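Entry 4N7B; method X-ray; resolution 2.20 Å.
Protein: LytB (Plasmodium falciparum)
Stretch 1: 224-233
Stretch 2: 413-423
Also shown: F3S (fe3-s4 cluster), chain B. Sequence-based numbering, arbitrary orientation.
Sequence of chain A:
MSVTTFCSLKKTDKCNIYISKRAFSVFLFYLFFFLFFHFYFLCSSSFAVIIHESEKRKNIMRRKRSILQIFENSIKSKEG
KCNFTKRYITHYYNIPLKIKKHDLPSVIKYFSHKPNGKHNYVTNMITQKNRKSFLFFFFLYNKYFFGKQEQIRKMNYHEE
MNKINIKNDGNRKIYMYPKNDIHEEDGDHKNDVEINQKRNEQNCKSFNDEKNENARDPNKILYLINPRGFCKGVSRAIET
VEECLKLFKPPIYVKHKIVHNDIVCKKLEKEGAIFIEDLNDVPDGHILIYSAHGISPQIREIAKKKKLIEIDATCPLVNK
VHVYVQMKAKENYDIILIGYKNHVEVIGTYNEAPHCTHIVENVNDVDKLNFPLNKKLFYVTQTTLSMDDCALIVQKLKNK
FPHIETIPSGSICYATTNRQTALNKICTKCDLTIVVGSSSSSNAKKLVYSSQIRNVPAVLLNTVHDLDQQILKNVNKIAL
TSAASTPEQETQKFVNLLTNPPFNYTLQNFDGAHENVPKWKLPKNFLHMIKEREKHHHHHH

Stretch 1 224-233: LINPRGFCKG
Stretch 2 (413-423) CYATTNRQTAL

Residues 224-226 finish a β-strand, a loop follows, and a helix starts at Lys 232; the second stretch is helical from Tyr 414 onward. Strand and helix run roughly antiparallel (141°), their axes 8.5 Å apart at closest. CA atoms pair Ile 225 with Leu 423 (7.1 Å), Arg 228 with Arg 419 (5.7 Å) and Cys 231 with Ala 415 (6.0 Å). A cis peptide precedes Pro 227, and Gly 229 (phi 69°, psi -162°) adopts a positive phi that favours glycine.

At the strand end the packing is apolar: Ile 225 (m, t) sets CG2 3.9 Å from Ala 422 CB and CD1 3.9 Å from Leu 423 CD1 (Leu 423 t, p). Pro 227 adds CG-Asn 418 CB (3.8 Å) and CD-Ala 422 CB (4.1 Å). Ala 415 CB points toward Cys 231 CB, an apolar contact at 3.6 Å.

Arg 419 (chi1 m, chi2 140°, chi3 t, chi4 81°) gathers loop carbonyls: NE and NH2 donate to Gly 229 O at 3.0 and 3.1 Å, and NH2 weakly to Arg 228 O at 3.4 Å. Arg 419 NH1 donates to Ala 415 O (3.1 Å), holding the guanidinium from its own helix too. One water donates to Pro 227 O (2.9 Å) and Arg 419 O (2.8 Å).

Tyr 414 (chi1 78°, chi2 -77°) starts sideways, but its length brings OH, an acceptor, to Lys 232 N, 3.1 Å. Both N-cap cysteines, chi1 p, bind the cluster: Cys 231 SG-FE1 and Cys 413 SG-FE4, each 2.3 Å.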

ATOM      1  N   LEU A 224      -1.985  -1.458 -21.918  1.00 25.63           N
ATOM      2  CA  LEU A 224      -2.725  -1.614 -20.686  1.00 19.67           C
ATOM      3  C   LEU A 224      -2.105  -2.770 -19.923  1.00 26.71           C
ATOM      4  O   LEU A 224      -2.083  -3.923 -20.380  1.00 27.54           O
ATOM      5  CB  LEU A 224      -4.204  -1.888 -20.964  1.00 21.72           C
ATOM      6  CG  LEU A 224      -5.072  -2.141 -19.728  1.00 26.77           C
ATOM      7  CD1 LEU A 224      -5.093  -0.900 -18.821  1.00 25.62           C
ATOM      8  CD2 LEU A 224      -6.491  -2.521 -20.169  1.00 25.75           C
ATOM      9  N   ILE A 225      -1.582  -2.451 -18.754  1.00 21.42           N
ATOM     10  CA  ILE A 225      -0.718  -3.369 -18.037  1.00 18.47           C
ATOM     11  C   ILE A 225      -1.469  -4.171 -16.990  1.00 19.36           C
ATOM     12  O   ILE A 225      -2.354  -3.660 -16.300  1.00 23.47           O
ATOM     13  CB  ILE A 225       0.411  -2.606 -17.350  1.00 22.35           C
ATOM     14  CG1 ILE A 225       1.280  -1.932 -18.408  1.00 25.73           C
ATOM     15  CG2 ILE A 225       1.253  -3.545 -16.534  1.00 21.15           C
ATOM     16  CD1 ILE A 225       2.233  -0.884 -17.879  1.00 25.95           C
ATOM     17  N   ASN A 226      -1.060  -5.423 -16.858  1.00 17.74           N
ATOM     18  CA  ASN A 226      -1.570  -6.304 -15.843  1.00 18.88           C
ATOM     19  C   ASN A 226      -0.342  -7.031 -15.321  1.00 20.72           C
ATOM     20  O   ASN A 226       0.522  -7.427 -16.096  1.00 24.00           O
ATOM     21  CB  ASN A 226      -2.574  -7.288 -16.502  1.00 22.75           C
ATOM     22  CG  ASN A 226      -3.423  -8.011 -15.503  1.00 44.14           C
ATOM     23  OD1 ASN A 226      -4.149  -7.384 -14.718  1.00 44.46           O
ATOM     24  ND2 ASN A 226      -3.371  -9.351 -15.535  1.00 51.33           N
ATOM     25  N   PRO A 227      -0.239  -7.215 -14.009  1.00 24.69           N
ATOM     26  CA  PRO A 227      -1.172  -6.767 -12.978  1.00 20.60           C
ATOM     27  C   PRO A 227      -1.107  -5.280 -12.663  1.00 24.73           C
ATOM     28  O   PRO A 227      -0.079  -4.617 -12.862  1.00 24.02           O
ATOM     29  CB  PRO A 227      -0.741  -7.573 -11.750  1.00 24.12           C
ATOM     30  CG  PRO A 227       0.689  -7.832 -11.969  1.00 24.83           C
ATOM     31  CD  PRO A 227       0.846  -8.035 -13.451  1.00 24.26           C
ATOM     32  N   ARG A 228      -2.233  -4.784 -12.149  1.00 22.11           N
ATOM     33  CA  ARG A 228      -2.396  -3.399 -11.770  1.00 17.33           C
ATOM     34  C   ARG A 228      -3.547  -3.344 -10.804  1.00 26.03           C
ATOM     35  O   ARG A 228      -4.249  -4.342 -10.620  1.00 24.48           O
ATOM     36  CB  ARG A 228      -2.773  -2.544 -12.982  1.00 20.74           C
ATOM     37  CG  ARG A 228      -4.130  -2.965 -13.621  1.00 20.03           C
ATOM     38  CD  ARG A 228      -4.532  -2.000 -14.746  1.00 26.73           C
ATOM     39  NE  ARG A 228      -5.860  -2.282 -15.270  1.00 19.97           N
ATOM     40  CZ  ARG A 228      -6.116  -3.211 -16.192  1.00 24.51           C
ATOM     41  NH1 ARG A 228      -5.133  -3.927 -16.709  1.00 19.12           N
ATOM     42  NH2 ARG A 228      -7.357  -3.429 -16.608  1.00 21.10           N
ATOM     43  N   GLY A 229      -3.795  -2.168 -10.232  1.00 23.12           N
ATOM     44  CA  GLY A 229      -5.045  -1.964  -9.508  1.00 22.75           C
ATOM     45  C   GLY A 229      -5.139  -2.765  -8.218  1.00 22.85           C
ATOM     46  O   GLY A 229      -4.120  -3.228  -7.680  1.00 28.96           O
ATOM     47  N   PHE A 230      -6.365  -2.913  -7.721  1.00 21.46           N
ATOM     48  CA  PHE A 230      -6.617  -3.467  -6.386  1.00 22.65           C
ATOM     49  C   PHE A 230      -5.759  -4.697  -6.072  1.00 29.28           C
ATOM     50  O   PHE A 230      -5.694  -5.653  -6.845  1.00 31.01           O
ATOM     51  CB  PHE A 230      -8.097  -3.847  -6.219  1.00 24.41           C
ATOM     52  CG  PHE A 230      -9.008  -2.694  -5.842  1.00 26.74           C
ATOM     53  CD1 PHE A 230      -8.551  -1.387  -5.847  1.00 26.24           C
ATOM     54  CD2 PHE A 230     -10.327  -2.931  -5.478  1.00 24.02           C
ATOM     55  CE1 PHE A 230      -9.392  -0.342  -5.504  1.00 23.65           C
ATOM     56  CE2 PHE A 230     -11.169  -1.892  -5.127  1.00 26.83           C
ATOM     57  CZ  PHE A 230     -10.706  -0.598  -5.146  1.00 28.75           C
ATOM     58  N   CYS A 231      -5.103  -4.665  -4.918  1.00 20.54           N
ATOM     59  CA  CYS A 231      -4.483  -5.859  -4.364  1.00 18.01           C
ATOM     60  C   CYS A 231      -5.529  -6.501  -3.458  1.00 20.35           C
ATOM     61  O   CYS A 231      -6.627  -5.952  -3.253  1.00 18.90           O
ATOM     62  CB  CYS A 231      -3.241  -5.463  -3.552  1.00 20.92           C
ATOM     63  SG  CYS A 231      -3.694  -4.429  -2.136  1.00 29.48           S
ATOM     64  N   LYS A 232      -5.188  -7.645  -2.887  1.00 25.01           N
ATOM     65  CA  LYS A 232      -6.117  -8.325  -2.005  1.00 22.07           C
ATOM     66  C   LYS A 232      -6.268  -7.630  -0.644  1.00 31.17           C
ATOM     67  O   LYS A 232      -7.333  -7.685  -0.030  1.00 27.67           O
ATOM     68  CB  LYS A 232      -5.672  -9.767  -1.816  1.00 27.25           C
ATOM     69  CG  LYS A 232      -6.700 -10.655  -1.093  1.00 32.87           C
ATOM     70  CD  LYS A 232      -8.008 -10.751  -1.850  1.00 30.86           C
ATOM     71  CE  LYS A 232      -8.977 -11.729  -1.172  1.00 38.42           C
ATOM     72  NZ  LYS A 232     -10.291 -11.771  -1.883  1.00 37.26           N
ATOM     73  N   GLY A 233      -5.219  -6.966  -0.157  1.00 34.38           N
ATOM     74  CA  GLY A 233      -5.316  -6.293   1.130  1.00 23.60           C
ATOM     75  C   GLY A 233      -6.336  -5.175   1.036  1.00 26.45           C
ATOM     76  O   GLY A 233      -7.139  -4.924   1.948  1.00 29.15           O
ATOM     77  N   CYS A 413       5.661  -6.442  -0.412  1.00 25.27           N
ATOM     78  CA  CYS A 413       4.598  -7.420  -0.729  1.00 22.17           C
ATOM     79  C   CYS A 413       4.493  -7.792  -2.220  1.00 26.20           C
ATOM     80  O   CYS A 413       5.028  -7.112  -3.107  1.00 25.92           O
ATOM     81  CB  CYS A 413       3.244  -6.889  -0.249  1.00 21.69           C
ATOM     82  SG  CYS A 413       2.597  -5.529  -1.233  1.00 27.40           S
ATOM     83  N   TYR A 414       3.767  -8.876  -2.475  1.00 25.10           N
ATOM     84  CA  TYR A 414       3.653  -9.452  -3.796  1.00 24.87           C
ATOM     85  C   TYR A 414       3.065  -8.406  -4.751  1.00 23.43           C
ATOM     86  O   TYR A 414       3.438  -8.347  -5.929  1.00 27.11           O
ATOM     87  CB  TYR A 414       2.770 -10.737  -3.741  1.00 22.38           C
ATOM     88  CG  TYR A 414       1.314 -10.402  -3.665  1.00 23.14           C
ATOM     89  CD1 TYR A 414       0.740  -9.971  -2.470  1.00 22.10           C
ATOM     90  CD2 TYR A 414       0.520 -10.434  -4.805  1.00 23.38           C
ATOM     91  CE1 TYR A 414      -0.595  -9.612  -2.422  1.00 27.25           C
ATOM     92  CE2 TYR A 414      -0.806 -10.084  -4.762  1.00 28.83           C
ATOM     93  CZ  TYR A 414      -1.359  -9.673  -3.580  1.00 28.98           C
ATOM     94  OH  TYR A 414      -2.678  -9.322  -3.554  1.00 27.28           O
ATOM     95  N   ALA A 415       2.155  -7.567  -4.251  1.00 22.76           N
ATOM     96  CA  ALA A 415       1.432  -6.633  -5.130  1.00 19.87           C
ATOM     97  C   ALA A 415       2.328  -5.501  -5.586  1.00 21.46           C
ATOM     98  O   ALA A 415       2.298  -5.088  -6.750  1.00 23.94           O
ATOM     99  CB  ALA A 415       0.189  -6.082  -4.442  1.00 22.21           C
ATOM    100  N   THR A 416       3.148  -5.014  -4.666  1.00 26.29           N
ATOM    101  CA  THR A 416       4.118  -3.958  -4.962  1.00 19.48           C
ATOM    102  C   THR A 416       5.161  -4.483  -5.972  1.00 26.95           C
ATOM    103  O   THR A 416       5.415  -3.893  -7.035  1.00 23.19           O
ATOM    104  CB  THR A 416       4.767  -3.544  -3.669  1.00 22.55           C
ATOM    105  OG1 THR A 416       3.765  -2.976  -2.812  1.00 19.66           O
ATOM    106  CG2 THR A 416       5.881  -2.536  -3.891  1.00 25.04           C
ATOM    107  N   THR A 417       5.719  -5.639  -5.657  1.00 24.51           N
ATOM    108  CA  THR A 417       6.704  -6.281  -6.526  1.00 26.97           C
ATOM    109  C   THR A 417       6.125  -6.504  -7.928  1.00 27.22           C
ATOM    110  O   THR A 417       6.732  -6.173  -8.944  1.00 30.07           O
ATOM    111  CB  THR A 417       7.097  -7.665  -5.946  1.00 22.62           C
ATOM    112  OG1 THR A 417       7.775  -7.477  -4.707  1.00 34.93           O
ATOM    113  CG2 THR A 417       7.988  -8.435  -6.909  1.00 27.16           C
ATOM    114  N   ASN A 418       4.940  -7.080  -7.974  1.00 21.67           N
ATOM    115  CA  ASN A 418       4.334  -7.427  -9.234  1.00 27.25           C
ATOM    116  C   ASN A 418       4.013  -6.206 -10.067  1.00 21.99           C
ATOM    117  O   ASN A 418       4.214  -6.207 -11.283  1.00 20.85           O
ATOM    118  CB  ASN A 418       3.047  -8.220  -9.007  1.00 24.66           C
ATOM    119  CG  ASN A 418       3.296  -9.632  -8.521  1.00 26.54           C
ATOM    120  OD1 ASN A 418       4.417 -10.120  -8.525  1.00 24.62           O
ATOM    121  ND2 ASN A 418       2.218 -10.317  -8.137  1.00 29.88           N
ATOM    122  N   ARG A 419       3.461  -5.171  -9.454  1.00 19.26           N
ATOM    123  CA  ARG A 419       3.096  -4.007 -10.248  1.00 21.55           C
ATOM    124  C   ARG A 419       4.326  -3.261 -10.783  1.00 25.57           C
ATOM    125  O   ARG A 419       4.327  -2.860 -11.945  1.00 25.57           O
ATOM    126  CB  ARG A 419       2.179  -3.074  -9.452  1.00 25.80           C
ATOM    127  CG  ARG A 419       0.725  -3.527  -9.521  1.00 26.77           C
ATOM    128  CD  ARG A 419       0.025  -3.366  -8.198  1.00 24.51           C
ATOM    129  NE  ARG A 419      -1.258  -4.050  -8.226  1.00 25.23           N
ATOM    130  CZ  ARG A 419      -1.413  -5.360  -8.049  1.00 22.57           C
ATOM    131  NH1 ARG A 419      -0.362  -6.146  -7.821  1.00 21.22           N
ATOM    132  NH2 ARG A 419      -2.625  -5.889  -8.106  1.00 27.69           N
ATOM    133  N   GLN A 420       5.368  -3.082  -9.961  1.00 20.53           N
ATOM    134  CA  GLN A 420       6.610  -2.448 -10.429  1.00 22.49           C
ATOM    135  C   GLN A 420       7.296  -3.303 -11.478  1.00 20.36           C
ATOM    136  O   GLN A 420       7.766  -2.805 -12.499  1.00 21.72           O
ATOM    137  CB  GLN A 420       7.581  -2.205  -9.264  1.00 20.13           C
ATOM    138  CG  GLN A 420       7.168  -1.069  -8.349  1.00 25.67           C
ATOM    139  CD  GLN A 420       8.053  -0.947  -7.111  1.00 29.37           C
ATOM    140  OE1 GLN A 420       9.238  -1.285  -7.146  1.00 21.99           O
ATOM    141  NE2 GLN A 420       7.472  -0.484  -6.008  1.00 27.36           N
ATOM    142  N   THR A 421       7.337  -4.608 -11.247  1.00 23.51           N
ATOM    143  CA  THR A 421       8.029  -5.503 -12.172  1.00 23.22           C
ATOM    144  C   THR A 421       7.400  -5.441 -13.577  1.00 28.46           C
ATOM    145  O   THR A 421       8.110  -5.357 -14.595  1.00 28.88           O
ATOM    146  CB  THR A 421       8.044  -6.952 -11.653  1.00 24.34           C
ATOM    147  OG1 THR A 421       8.779  -7.004 -10.419  1.00 27.40           O
ATOM    148  CG2 THR A 421       8.705  -7.891 -12.679  1.00 29.71           C
ATOM    149  N   ALA A 422       6.077  -5.444 -13.640  1.00 26.66           N
ATOM    150  CA  ALA A 422       5.406  -5.459 -14.934  1.00 35.78           C
ATOM    151  C   ALA A 422       5.625  -4.127 -15.654  1.00 27.03           C
ATOM    152  O   ALA A 422       5.955  -4.087 -16.833  1.00 29.71           O
ATOM    153  CB  ALA A 422       3.939  -5.732 -14.747  1.00 20.15           C
ATOM    154  N   LEU A 423       5.458  -3.034 -14.926  1.00 20.78           N
ATOM    155  CA  LEU A 423       5.662  -1.702 -15.492  1.00 29.85           C
ATOM    156  C   LEU A 423       7.112  -1.532 -15.976  1.00 28.91           C
ATOM    157  O   LEU A 423       7.371  -1.008 -17.076  1.00 26.80           O
ATOM    158  CB  LEU A 423       5.337  -0.645 -14.438  1.00 24.89           C
ATOM    159  CG  LEU A 423       5.710   0.795 -14.806  1.00 20.11           C
ATOM    160  CD1 LEU A 423       4.950   1.226 -16.065  1.00 19.39           C
ATOM    161  CD2 LEU A 423       5.452   1.760 -13.635  1.00 19.25           C
TER
HETATM  162 FE1  F3S B 401      -1.902  -4.357  -0.686  1.00 26.99          FE
HETATM  163 FE3  F3S B 401      -1.236  -5.574   1.623  1.00 26.63          FE
HETATM  164 FE4  F3S B 401       0.604  -4.986  -0.246  1.00 26.91          FE
HETATM  165  S1  F3S B 401      -2.516  -3.804   1.343  1.00 24.12           S
HETATM  166  S2  F3S B 401      -0.124  -3.159  -1.289  1.00 27.48           S
HETATM  167  S3  F3S B 401      -1.083  -6.407  -0.396  1.00 22.68           S
HETATM  168  S4  F3S B 401       0.837  -4.849   1.936  1.00 30.32           S
HETATM  169  O   HOH W   1       1.797  -2.465 -13.012  1.00 18.48           O